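PDB 1UPS: GlcNAc-alpha-1,4-Gal-releasing endo-beta-galactosidase from Clostridium perfringens, which binds a calcium ion and probably hydrolyses internal beta-galactosidic linkages of glycans, releasing the disaccharide GlcNAc-alpha-1,4-Gal. Local coordinates for residues Y67-N71 and G72-E76; P41-R45 and E46-D50; D59-S62 and A63-N66; E173-F176 and S177-D180. One frame throughout, in Å; residues are numbered along the deposited sequence. Where two conformers were deposited one is given.

Interaction 1: residues Y67-N71 and G72-E76; sequences YRFEN and GSLVE. With CA (calcium ion), chain C.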
loop_
_atom_site.group_PDB
_atom_site.type_symbol
_atom_site.label_atom_id
_atom_site.label_comp_id
_atom_site.label_asym_id
_atom_site.label_seq_id
_atom_site.Cartn_x
_atom_site.Cartn_y
_atom_site.Cartn_z
ATOM N N TYR A 67 -23.706 10.930 -6.290
ATOM C CA TYR A 67 -22.527 11.257 -7.096
ATOM C C TYR A 67 -22.965 12.028 -8.349
ATOM O O TYR A 67 -24.165 12.050 -8.700
ATOM C CB TYR A 67 -21.741 9.988 -7.502
ATOM C CG TYR A 67 -22.564 9.000 -8.319
ATOM C CD1 TYR A 67 -23.389 8.061 -7.682
ATOM C CD2 TYR A 67 -22.547 9.022 -9.716
ATOM C CE1 TYR A 67 -24.168 7.166 -8.410
ATOM C CE2 TYR A 67 -23.343 8.123 -10.474
ATOM C CZ TYR A 67 -24.141 7.195 -9.801
ATOM O OH TYR A 67 -24.935 6.313 -10.507
ATOM N N ARG A 68 -21.997 12.692 -8.978
ATOM C CA ARG A 68 -22.167 13.326 -10.288
ATOM C C ARG A 68 -20.849 13.158 -11.033
ATOM O O ARG A 68 -19.869 12.637 -10.477
ATOM C CB ARG A 68 -22.538 14.815 -10.169
ATOM C CG ARG A 68 -21.517 15.722 -9.478
ATOM C CD ARG A 68 -22.035 17.144 -9.112
ATOM N NE ARG A 68 -20.936 18.033 -8.724
ATOM C CZ ARG A 68 -20.527 18.270 -7.480
ATOM N NH1 ARG A 68 -19.499 19.083 -7.269
ATOM N NH2 ARG A 68 -21.123 17.705 -6.439
ATOM N N PHE A 69 -20.841 13.568 -12.294
ATOM C CA PHE A 69 -19.601 13.624 -13.064
ATOM C C PHE A 69 -19.345 15.079 -13.387
ATOM O O PHE A 69 -20.267 15.775 -13.813
ATOM C CB PHE A 69 -19.733 12.788 -14.338
ATOM C CG PHE A 69 -19.835 11.312 -14.058
ATOM C CD1 PHE A 69 -18.690 10.513 -14.045
ATOM C CD2 PHE A 69 -21.074 10.731 -13.771
ATOM C CE1 PHE A 69 -18.770 9.137 -13.743
ATOM C CE2 PHE A 69 -21.167 9.363 -13.473
ATOM C CZ PHE A 69 -20.012 8.574 -13.471
ATOM N N GLU A 70 -18.125 15.544 -13.134
ATOM C CA GLU A 70 -17.779 16.966 -13.308
ATOM C C GLU A 70 -16.349 17.063 -13.835
ATOM O O GLU A 70 -15.424 16.493 -13.240
ATOM C CB GLU A 70 -17.975 17.749 -11.985
ATOM C CG GLU A 70 -17.594 19.237 -12.020
ATOM C CD GLU A 70 -17.954 20.002 -10.736
ATOM O OE1 GLU A 70 -17.503 21.185 -10.565
ATOM O OE2 GLU A 70 -18.724 19.459 -9.909
ATOM N N ASN A 71 -16.180 17.744 -14.974
ATOM C CA ASN A 71 -14.843 18.032 -15.514
ATOM C C ASN A 71 -14.012 16.751 -15.716
ATOM O O ASN A 71 -12.838 16.684 -15.337
ATOM C CB ASN A 71 -14.138 19.027 -14.572
ATOM C CG ASN A 71 -12.906 19.668 -15.191
ATOM O OD1 ASN A 71 -12.930 20.164 -16.325
ATOM N ND2 ASN A 71 -11.814 19.665 -14.432
ATOM N N GLY A 72 -14.639 15.737 -16.312
ATOM C CA GLY A 72 -13.993 14.456 -16.574
ATOM C C GLY A 72 -13.739 13.550 -15.366
ATOM O O GLY A 72 -12.990 12.577 -15.493
ATOM N N SER A 73 -14.367 13.840 -14.222
ATOM C CA SER A 73 -14.149 13.049 -12.996
ATOM C C SER A 73 -15.443 12.524 -12.420
ATOM O O SER A 73 -16.499 13.164 -12.546
ATOM C CB SER A 73 -13.460 13.908 -11.923
ATOM O OG SER A 73 -12.118 14.194 -12.295
ATOM N N LEU A 74 -15.375 11.359 -11.784
ATOM C CA LEU A 74 -16.448 10.964 -10.872
ATOM C C LEU A 74 -16.317 11.788 -9.585
ATOM O O LEU A 74 -15.247 11.808 -8.943
ATOM C CB LEU A 74 -16.343 9.465 -10.548
ATOM C CG LEU A 74 -17.231 8.935 -9.408
ATOM C CD1 LEU A 74 -18.690 8.931 -9.848
ATOM C CD2 LEU A 74 -16.753 7.518 -9.019
ATOM N N VAL A 75 -17.406 12.456 -9.211
ATOM C CA VAL A 75 -17.482 13.203 -7.958
ATOM C C VAL A 75 -18.526 12.540 -7.044
ATOM O O VAL A 75 -19.736 12.802 -7.150
ATOM C CB VAL A 75 -17.804 14.710 -8.195
ATOM C CG1 VAL A 75 -17.941 15.485 -6.860
ATOM C CG2 VAL A 75 -16.755 15.347 -9.100
ATOM N N GLU A 76 -18.042 11.666 -6.161
ATOM C CA GLU A 76 -18.892 11.092 -5.105
ATOM C C GLU A 76 -19.088 12.148 -4.038
ATOM O O GLU A 76 -18.134 12.816 -3.675
ATOM C CB GLU A 76 -18.167 9.898 -4.475
ATOM C CG GLU A 76 -17.977 8.759 -5.462
ATOM C CD GLU A 76 -17.326 7.539 -4.815
ATOM O OE1 GLU A 76 -17.707 6.398 -5.177
ATOM O OE2 GLU A 76 -16.436 7.730 -3.962
HETATM CA CA CA C . -11.435 11.247 -16.688
HETATM O O HOH W 1 -10.818 15.114 -14.506
HETATM O O HOH W 2 -10.697 13.244 -17.968
HETATM O O HOH W 3 -9.655 10.267 -17.926
#

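Interaction 2: residues P41-R45 and E46-D50; sequences PTLDR and EKWTD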
loop_
_atom_site.group_PDB
_atom_site.type_symbol
_atom_site.label_atom_id
_atom_site.label_comp_id
_atom_site.label_asym_id
_atom_site.label_seq_id
_atom_site.Cartn_x
_atom_site.Cartn_y
_atom_site.Cartn_z
ATOM N N PRO A 41 -21.984 11.170 -18.551
ATOM C CA PRO A 41 -22.633 11.574 -17.295
ATOM C C PRO A 41 -23.294 10.440 -16.505
ATOM O O PRO A 41 -23.930 10.705 -15.477
ATOM C CB PRO A 41 -23.710 12.540 -17.786
ATOM C CG PRO A 41 -24.126 11.960 -19.092
ATOM C CD PRO A 41 -22.898 11.314 -19.705
ATOM N N THR A 42 -23.159 9.200 -16.960
ATOM C CA THR A 42 -23.709 8.084 -16.192
ATOM C C THR A 42 -22.651 7.058 -15.807
ATOM O O THR A 42 -21.677 6.828 -16.545
ATOM C CB THR A 42 -24.846 7.374 -16.943
ATOM O OG1 THR A 42 -24.324 6.802 -18.134
ATOM C CG2 THR A 42 -25.876 8.358 -17.470
ATOM N N LEU A 43 -22.875 6.430 -14.657
ATOM C CA LEU A 43 -21.999 5.380 -14.169
ATOM C C LEU A 43 -22.142 4.157 -15.074
ATOM O O LEU A 43 -23.259 3.778 -15.425
ATOM C CB LEU A 43 -22.399 5.009 -12.746
ATOM C CG LEU A 43 -21.488 4.029 -12.012
ATOM C CD1 LEU A 43 -20.151 4.691 -11.664
ATOM C CD2 LEU A 43 -22.180 3.569 -10.736
ATOM N N ASP A 44 -21.017 3.550 -15.444
ATOM C CA ASP A 44 -21.027 2.370 -16.315
ATOM C C ASP A 44 -21.445 1.159 -15.490
ATOM O O ASP A 44 -20.662 0.641 -14.683
ATOM C CB ASP A 44 -19.637 2.151 -16.922
ATOM C CG ASP A 44 -19.609 1.050 -17.971
ATOM O OD1 ASP A 44 -20.475 0.151 -17.969
ATOM O OD2 ASP A 44 -18.736 1.017 -18.852
ATOM N N ARG A 45 -22.676 0.704 -15.694
ATOM C CA ARG A 45 -23.227 -0.350 -14.845
ATOM C C ARG A 45 -22.735 -1.755 -15.217
ATOM O O ARG A 45 -23.079 -2.749 -14.560
ATOM C CB ARG A 45 -24.756 -0.249 -14.805
ATOM C CG ARG A 45 -25.201 1.056 -14.154
ATOM C CD ARG A 45 -26.654 1.114 -13.755
ATOM N NE ARG A 45 -26.979 2.413 -13.161
ATOM C CZ ARG A 45 -26.833 2.710 -11.866
ATOM N NH1 ARG A 45 -26.380 1.796 -11.010
ATOM N NH2 ARG A 45 -27.159 3.921 -11.422
ATOM N N GLU A 46 -21.922 -1.835 -16.265
ATOM C CA GLU A 46 -21.218 -3.074 -16.560
ATOM C C GLU A 46 -19.963 -3.194 -15.694
ATOM O O GLU A 46 -19.378 -4.278 -15.594
ATOM C CB GLU A 46 -20.875 -3.171 -18.061
ATOM C CG GLU A 46 -22.079 -3.444 -18.969
ATOM C CD GLU A 46 -22.855 -4.702 -18.596
ATOM O OE1 GLU A 46 -24.105 -4.632 -18.524
ATOM O OE2 GLU A 46 -22.229 -5.769 -18.382
ATOM N N LYS A 47 -19.557 -2.098 -15.051
ATOM C CA LYS A 47 -18.331 -2.087 -14.229
ATOM C C LYS A 47 -18.604 -1.886 -12.737
ATOM O O LYS A 47 -17.879 -2.430 -11.887
ATOM C CB LYS A 47 -17.383 -0.982 -14.717
ATOM C CG LYS A 47 -16.912 -1.171 -16.148
ATOM C CD LYS A 47 -16.011 -0.047 -16.642
ATOM C CE LYS A 47 -15.508 -0.396 -18.073
ATOM N NZ LYS A 47 -14.921 0.762 -18.786
ATOM N N TRP A 48 -19.633 -1.091 -12.429
ATOM C CA TRP A 48 -19.898 -0.634 -11.056
ATOM C C TRP A 48 -21.354 -0.789 -10.640
ATOM O O TRP A 48 -22.278 -0.632 -11.464
ATOM C CB TRP A 48 -19.546 0.863 -10.901
ATOM C CG TRP A 48 -18.151 1.193 -11.306
ATOM C CD1 TRP A 48 -17.751 1.750 -12.492
ATOM C CD2 TRP A 48 -16.961 0.969 -10.542
ATOM N NE1 TRP A 48 -16.382 1.902 -12.504
ATOM C CE2 TRP A 48 -15.869 1.409 -11.332
ATOM C CE3 TRP A 48 -16.702 0.430 -9.267
ATOM C CZ2 TRP A 48 -14.541 1.356 -10.884
ATOM C CZ3 TRP A 48 -15.375 0.368 -8.817
ATOM C CH2 TRP A 48 -14.308 0.819 -9.637
ATOM N N THR A 49 -21.547 -1.044 -9.349
ATOM C CA THR A 49 -22.821 -0.778 -8.708
ATOM C C THR A 49 -22.703 0.443 -7.782
ATOM O O THR A 49 -21.627 0.710 -7.240
ATOM C CB THR A 49 -23.361 -2.039 -7.992
ATOM O OG1 THR A 49 -24.687 -1.768 -7.509
ATOM C CG2 THR A 49 -22.540 -2.416 -6.727
ATOM N N ASP A 50 -23.790 1.199 -7.635
ATOM C CA ASP A 50 -23.767 2.412 -6.806
ATOM C C ASP A 50 -24.449 2.207 -5.446
ATOM O O ASP A 50 -25.141 3.081 -4.921
ATOM C CB ASP A 50 -24.295 3.639 -7.571
ATOM C CG ASP A 50 -25.666 3.422 -8.182
ATOM O OD1 ASP A 50 -26.178 4.386 -8.819
ATOM O OD2 ASP A 50 -26.292 2.343 -8.104
HETATM O O HOH W 4 -24.497 -3.041 -12.060
#

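Interaction 3: residues D59-S62 and A63-N66; sequences DPES and AKAN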
loop_
_atom_site.group_PDB
_atom_site.type_symbol
_atom_site.label_atom_id
_atom_site.label_comp_id
_atom_site.label_asym_id
_atom_site.label_seq_id
_atom_site.Cartn_x
_atom_site.Cartn_y
_atom_site.Cartn_z
ATOM N N ASP A 59 -33.165 -3.020 4.287
ATOM C CA ASP A 59 -33.489 -2.249 3.085
ATOM C C ASP A 59 -32.242 -1.612 2.461
ATOM O O ASP A 59 -31.708 -0.601 2.959
ATOM C CB ASP A 59 -34.575 -1.188 3.315
ATOM C CG ASP A 59 -34.630 -0.149 2.177
ATOM O OD1 ASP A 59 -34.601 1.081 2.488
ATOM O OD2 ASP A 59 -34.667 -0.466 0.953
ATOM N N PRO A 60 -31.810 -2.179 1.341
ATOM C CA PRO A 60 -30.593 -1.733 0.661
ATOM C C PRO A 60 -30.688 -0.359 -0.010
ATOM O O PRO A 60 -29.648 0.181 -0.363
ATOM C CB PRO A 60 -30.365 -2.832 -0.382
ATOM C CG PRO A 60 -31.732 -3.343 -0.665
ATOM C CD PRO A 60 -32.454 -3.307 0.636
ATOM N N GLU A 61 -31.884 0.220 -0.157
ATOM C CA GLU A 61 -31.970 1.548 -0.756
ATOM C C GLU A 61 -31.259 2.622 0.075
ATOM O O GLU A 61 -30.796 3.620 -0.487
ATOM C CB GLU A 61 -33.419 1.971 -1.043
ATOM C CG GLU A 61 -34.045 1.401 -2.319
ATOM C CD GLU A 61 -33.068 1.135 -3.462
ATOM O OE1 GLU A 61 -32.521 2.091 -4.053
ATOM O OE2 GLU A 61 -32.879 -0.055 -3.799
ATOM N N SER A 62 -31.165 2.414 1.394
ATOM C CA SER A 62 -30.414 3.327 2.283
ATOM C C SER A 62 -28.938 3.437 1.882
ATOM O O SER A 62 -28.293 4.457 2.136
ATOM C CB SER A 62 -30.548 2.927 3.781
ATOM O OG SER A 62 -30.048 1.613 4.113
ATOM N N ALA A 63 -28.428 2.385 1.237
ATOM C CA ALA A 63 -27.008 2.250 0.944
ATOM C C ALA A 63 -26.632 2.843 -0.418
ATOM O O ALA A 63 -25.482 2.769 -0.839
ATOM C CB ALA A 63 -26.594 0.773 1.042
ATOM N N LYS A 64 -27.599 3.441 -1.105
ATOM C CA LYS A 64 -27.330 4.060 -2.420
ATOM C C LYS A 64 -26.427 5.302 -2.327
ATOM O O LYS A 64 -26.598 6.140 -1.436
ATOM C CB LYS A 64 -28.636 4.418 -3.146
ATOM C CG LYS A 64 -28.412 4.724 -4.650
ATOM C CD LYS A 64 -29.663 4.558 -5.500
ATOM C CE LYS A 64 -29.342 4.768 -6.996
ATOM N NZ LYS A 64 -29.156 3.472 -7.754
ATOM N N ALA A 65 -25.503 5.421 -3.282
ATOM C CA ALA A 65 -24.551 6.524 -3.340
ATOM C C ALA A 65 -25.163 7.756 -3.973
ATOM O O ALA A 65 -26.062 7.645 -4.816
ATOM C CB ALA A 65 -23.319 6.115 -4.142
ATOM N N ASN A 66 -24.667 8.924 -3.567
ATOM C CA ASN A 66 -24.872 10.137 -4.339
ATOM C C ASN A 66 -23.585 10.496 -5.040
ATOM O O ASN A 66 -22.515 10.345 -4.479
ATOM C CB ASN A 66 -25.375 11.281 -3.468
ATOM C CG ASN A 66 -26.777 11.011 -2.960
ATOM O OD1 ASN A 66 -27.712 10.763 -3.752
ATOM N ND2 ASN A 66 -26.934 11.025 -1.640
HETATM O O HOH W 5 -25.884 5.661 1.442
#

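Interaction 4: residues E173-F176 and S177-D180; sequences ETFF and SKKD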
loop_
_atom_site.group_PDB
_atom_site.type_symbol
_atom_site.label_atom_id
_atom_site.label_comp_id
_atom_site.label_asym_id
_atom_site.label_seq_id
_atom_site.Cartn_x
_atom_site.Cartn_y
_atom_site.Cartn_z
ATOM N N GLU A 173 -6.908 5.911 2.232
ATOM C CA GLU A 173 -7.906 6.061 3.278
ATOM C C GLU A 173 -7.773 7.438 3.929
ATOM O O GLU A 173 -8.216 7.652 5.066
ATOM C CB GLU A 173 -7.735 4.914 4.315
ATOM C CG GLU A 173 -8.963 4.729 5.179
ATOM C CD GLU A 173 -8.788 3.670 6.272
ATOM O OE1 GLU A 173 -9.759 2.930 6.482
ATOM O OE2 GLU A 173 -7.734 3.622 6.957
ATOM N N THR A 174 -7.186 8.377 3.180
ATOM C CA THR A 174 -6.774 9.686 3.702
ATOM C C THR A 174 -7.906 10.482 4.369
ATOM O O THR A 174 -8.979 10.665 3.787
ATOM C CB THR A 174 -6.134 10.484 2.570
ATOM O OG1 THR A 174 -5.043 9.696 2.027
ATOM C CG2 THR A 174 -5.479 11.771 3.117
ATOM N N PHE A 175 -7.648 10.970 5.578
ATOM C CA PHE A 175 -8.639 11.773 6.336
ATOM C C PHE A 175 -8.720 13.189 5.812
ATOM O O PHE A 175 -7.688 13.772 5.479
ATOM C CB PHE A 175 -8.237 11.892 7.800
ATOM C CG PHE A 175 -8.430 10.630 8.616
ATOM C CD1 PHE A 175 -8.511 10.720 9.998
ATOM C CD2 PHE A 175 -8.513 9.370 8.004
ATOM C CE1 PHE A 175 -8.695 9.560 10.778
ATOM C CE2 PHE A 175 -8.684 8.211 8.769
ATOM C CZ PHE A 175 -8.761 8.320 10.171
ATOM N N PHE A 176 -9.923 13.770 5.808
ATOM C CA PHE A 176 -10.112 15.181 5.421
ATOM C C PHE A 176 -9.270 16.135 6.291
ATOM O O PHE A 176 -8.845 17.192 5.816
ATOM C CB PHE A 176 -11.567 15.653 5.606
ATOM C CG PHE A 176 -12.613 14.872 4.832
ATOM C CD1 PHE A 176 -12.284 14.036 3.772
ATOM C CD2 PHE A 176 -13.963 15.003 5.199
ATOM C CE1 PHE A 176 -13.283 13.320 3.084
ATOM C CE2 PHE A 176 -14.967 14.294 4.520
ATOM C CZ PHE A 176 -14.628 13.450 3.470
ATOM N N SER A 177 -9.056 15.766 7.558
ATOM C CA SER A 177 -8.373 16.647 8.524
ATOM C C SER A 177 -6.829 16.605 8.472
ATOM O O SER A 177 -6.142 17.368 9.192
ATOM C CB SER A 177 -8.861 16.336 9.944
ATOM O OG SER A 177 -8.352 15.096 10.411
ATOM N N LYS A 178 -6.291 15.742 7.622
ATOM C CA LYS A 178 -4.848 15.501 7.591
ATOM C C LYS A 178 -4.341 15.747 6.162
ATOM O O LYS A 178 -3.999 14.818 5.425
ATOM C CB LYS A 178 -4.532 14.091 8.105
ATOM C CG LYS A 178 -4.992 13.869 9.564
ATOM C CD LYS A 178 -4.795 12.397 10.009
ATOM C CE LYS A 178 -5.375 12.143 11.403
ATOM N NZ LYS A 178 -5.288 10.688 11.842
ATOM N N LYS A 179 -4.335 17.022 5.776
ATOM C CA LYS A 179 -4.311 17.402 4.352
ATOM C C LYS A 179 -2.990 17.128 3.638
ATOM O O LYS A 179 -2.950 17.133 2.405
ATOM C CB LYS A 179 -4.680 18.885 4.183
ATOM N N ASP A 180 -1.942 16.844 4.392
ATOM C CA ASP A 180 -0.642 16.557 3.758
ATOM C C ASP A 180 -0.276 15.068 3.748
ATOM O O ASP A 180 0.862 14.723 3.401
ATOM C CB ASP A 180 0.486 17.378 4.390
ATOM C CG ASP A 180 0.612 17.189 5.903
ATOM O OD1 ASP A 180 -0.175 16.433 6.536
ATOM O OD2 ASP A 180 1.498 17.790 6.552
#

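Interaction 1: residues Y67-N71 and G72-E76
Strand 67-70 and strand 73-76 run antiparallel at 150° with R68 bonded to V75 and E70 to S73, a beta hairpin closed by a type I' turn whose corners, N71 and G72, both have positive phi. At the turn, S73 N bonds to E70 O at 3.0 Å and E70 N to S73 O. On the face bearing Y67, F69 and L74, one methyl serves two rings: CD1 of L74 lies over the F69 face, 4.2 Å from the centroid in a CH-pi contact, and 3.9 Å from Y67 CD2. The Y67 hydroxyl is hydrogen-bonded to D50. On the other face, V75 CG1 sits 3.7 Å above the centre of the R68 guanidinium. Two bonds fix the rotation of that plate, because E70 OE2 accepts from R68 NE at 2.9 Å and from R68 NH1 at 2.8 Å, close to the guanidinium plane; E268 pairs with NH2. S73 OG bonds to Y214 and to a water, and the same water donates to N71 O. The turn forms part of the calcium site with E37, N39 and D272: the calcium ion lies 2.4 Å from G72 O and also binds two waters.

Interaction 2: residues P41-R45 and E46-D50
R45 and D50 meet end-on, each terminal nitrogen taking its own oxygen: NH1 bonds to OD2 at 3.0 Å and NH2 to OD1 at 2.8 Å. Both oxygens lie near the guanidinium plane, but the carboxylate is turned 63° against it, and the nitrogens therefore come at the oxygens from above the carboxylate plane. R45 arrives as an extended chain from CG to NE, while D50 tucks CG between its own backbone N and carbonyl carbon (chi1 54°).

Next to this pair the loop is folded round D44. Its carbonyl oxygen receives two amides, W48 N nearly along the C=O axis and K47 N from above the carbonyl plane. Its side chain adds a third link: OD1 accepts from E46 N at 3.0 Å on the anti side of the carboxylate. The aliphatic part of K47 runs close to the other oxygen, with CE 3.6 Å from D44 OD2. The salt bridge from K47 NZ to D44 OD2 is long at 3.8 Å; NZ also bonds to S35 O, its stronger partner.

L43 packs inside the loop, crossing W48 at about a right angle. Its CD2 touches W48 CB at 3.8 Å and reaches D50 CB as well. A water donates to R45 O and, weakly, to W48 O.

This irregular loop follows strand 30-36, to which W48 NE1 is tied through D36. L43 and W48 pack on I98 of strand 94-99, T49 bonds to M99 through the backbone, and L43 and R45 rest on Y67 of strand 66-70.

Interaction 3: residues D59-S62 and A63-N66
The carbonyl groups of P60 and E61 are flat acceptors met over a face, the expected outcome of a tight 3-10 turn in which each bond spans three residues. A63 N comes to P60 O at 3.0 Å, 57° out of the carbonyl plane, and K64 N approaches E61 O at 3.3 Å, 65° out. A third flat group, the carboxylate of D59, opens the turn in the same manner: E61 N lies 3.1 Å from D59 OD2 and above its plane, forming an Asx turn.

The side chains follow this winding. The buried methyl of A63 lies close to the turn, its CB 3.4 Å from P60 O, and rests on W85. S62 OG sits between its backbone N and carbonyl carbon (chi1 61°), which brings it near both D59 O and W85 O.

E61 and K64 extend next to each other in much the same direction, with E61 OE1 4.0 Å from K64 CD. The charged ends, E61 OE1 and K64 NZ, are 5.2 Å apart and do not pair. They turn to other partners, OE1 to the hydroxyl of Y51 and NZ to D50.

Beyond K64 the chain straightens towards strand 66-70. At this exit a water lies 2.8 Å from S62 O and 3.0 Å from K64 O.

Interaction 4: residues E173-F176 and S177-D180
F175 and K178 close a type I beta turn, and the single hydrogen bond across it runs from K178 N to F175 O at 3.2 Å.

Van der Waals packing supplies the rest. K178 keeps an extended chain and runs along the flank of F175. Its CE comes within 3.7 Å of F175 CD1, and its NZ lies at the same 3.7 Å from F175 CE1, approaching the ring obliquely. The first torsion of F175, with CG anti to the carbonyl carbon (chi1 -73°), sends the ring along the lysine. At the edge of this ring, near its plane, are S177 OG and E173 O. Just before the turn, T174 CG2 is 4.1 Å from K178 O.

Charged groups lead outward: K178 NZ forms a salt bridge with E202 of strand 199-204, and E173 OE2 one with R183 of strand 181-187.

The turn comes just after E173, the last glutamate of a Glu-x-Asp-x-x-Glu sequence of the kind in which GH16 enzymes generally hold their catalytic acids. It links strand 168-170 to strand 181-187: F175 and K178 pack on R183 of the latter, while F176 faces Q146 of strand 145-152.

From the N terminus, the four contacts follow in series, none nested in or crossing another. Interaction 2 folds the loop after strand 30-36, interaction 3 winds the last part of the same connection, and interaction 1 is the hairpin that directly follows it. D50 joins these three: besides R45 it holds K64 of interaction 3 and Y67 of interaction 1, and its carbonyl oxygen accepts from A65 N. F69 also packs against P41 and L43. The connection is thus tied to strand 66-70, whose hairpin turn carries a calcium ligand. Interaction 4 closes a separate turn between two strands of the six-stranded sheet, with its nearest atoms about 8 Å from interaction 1 and farther from the others.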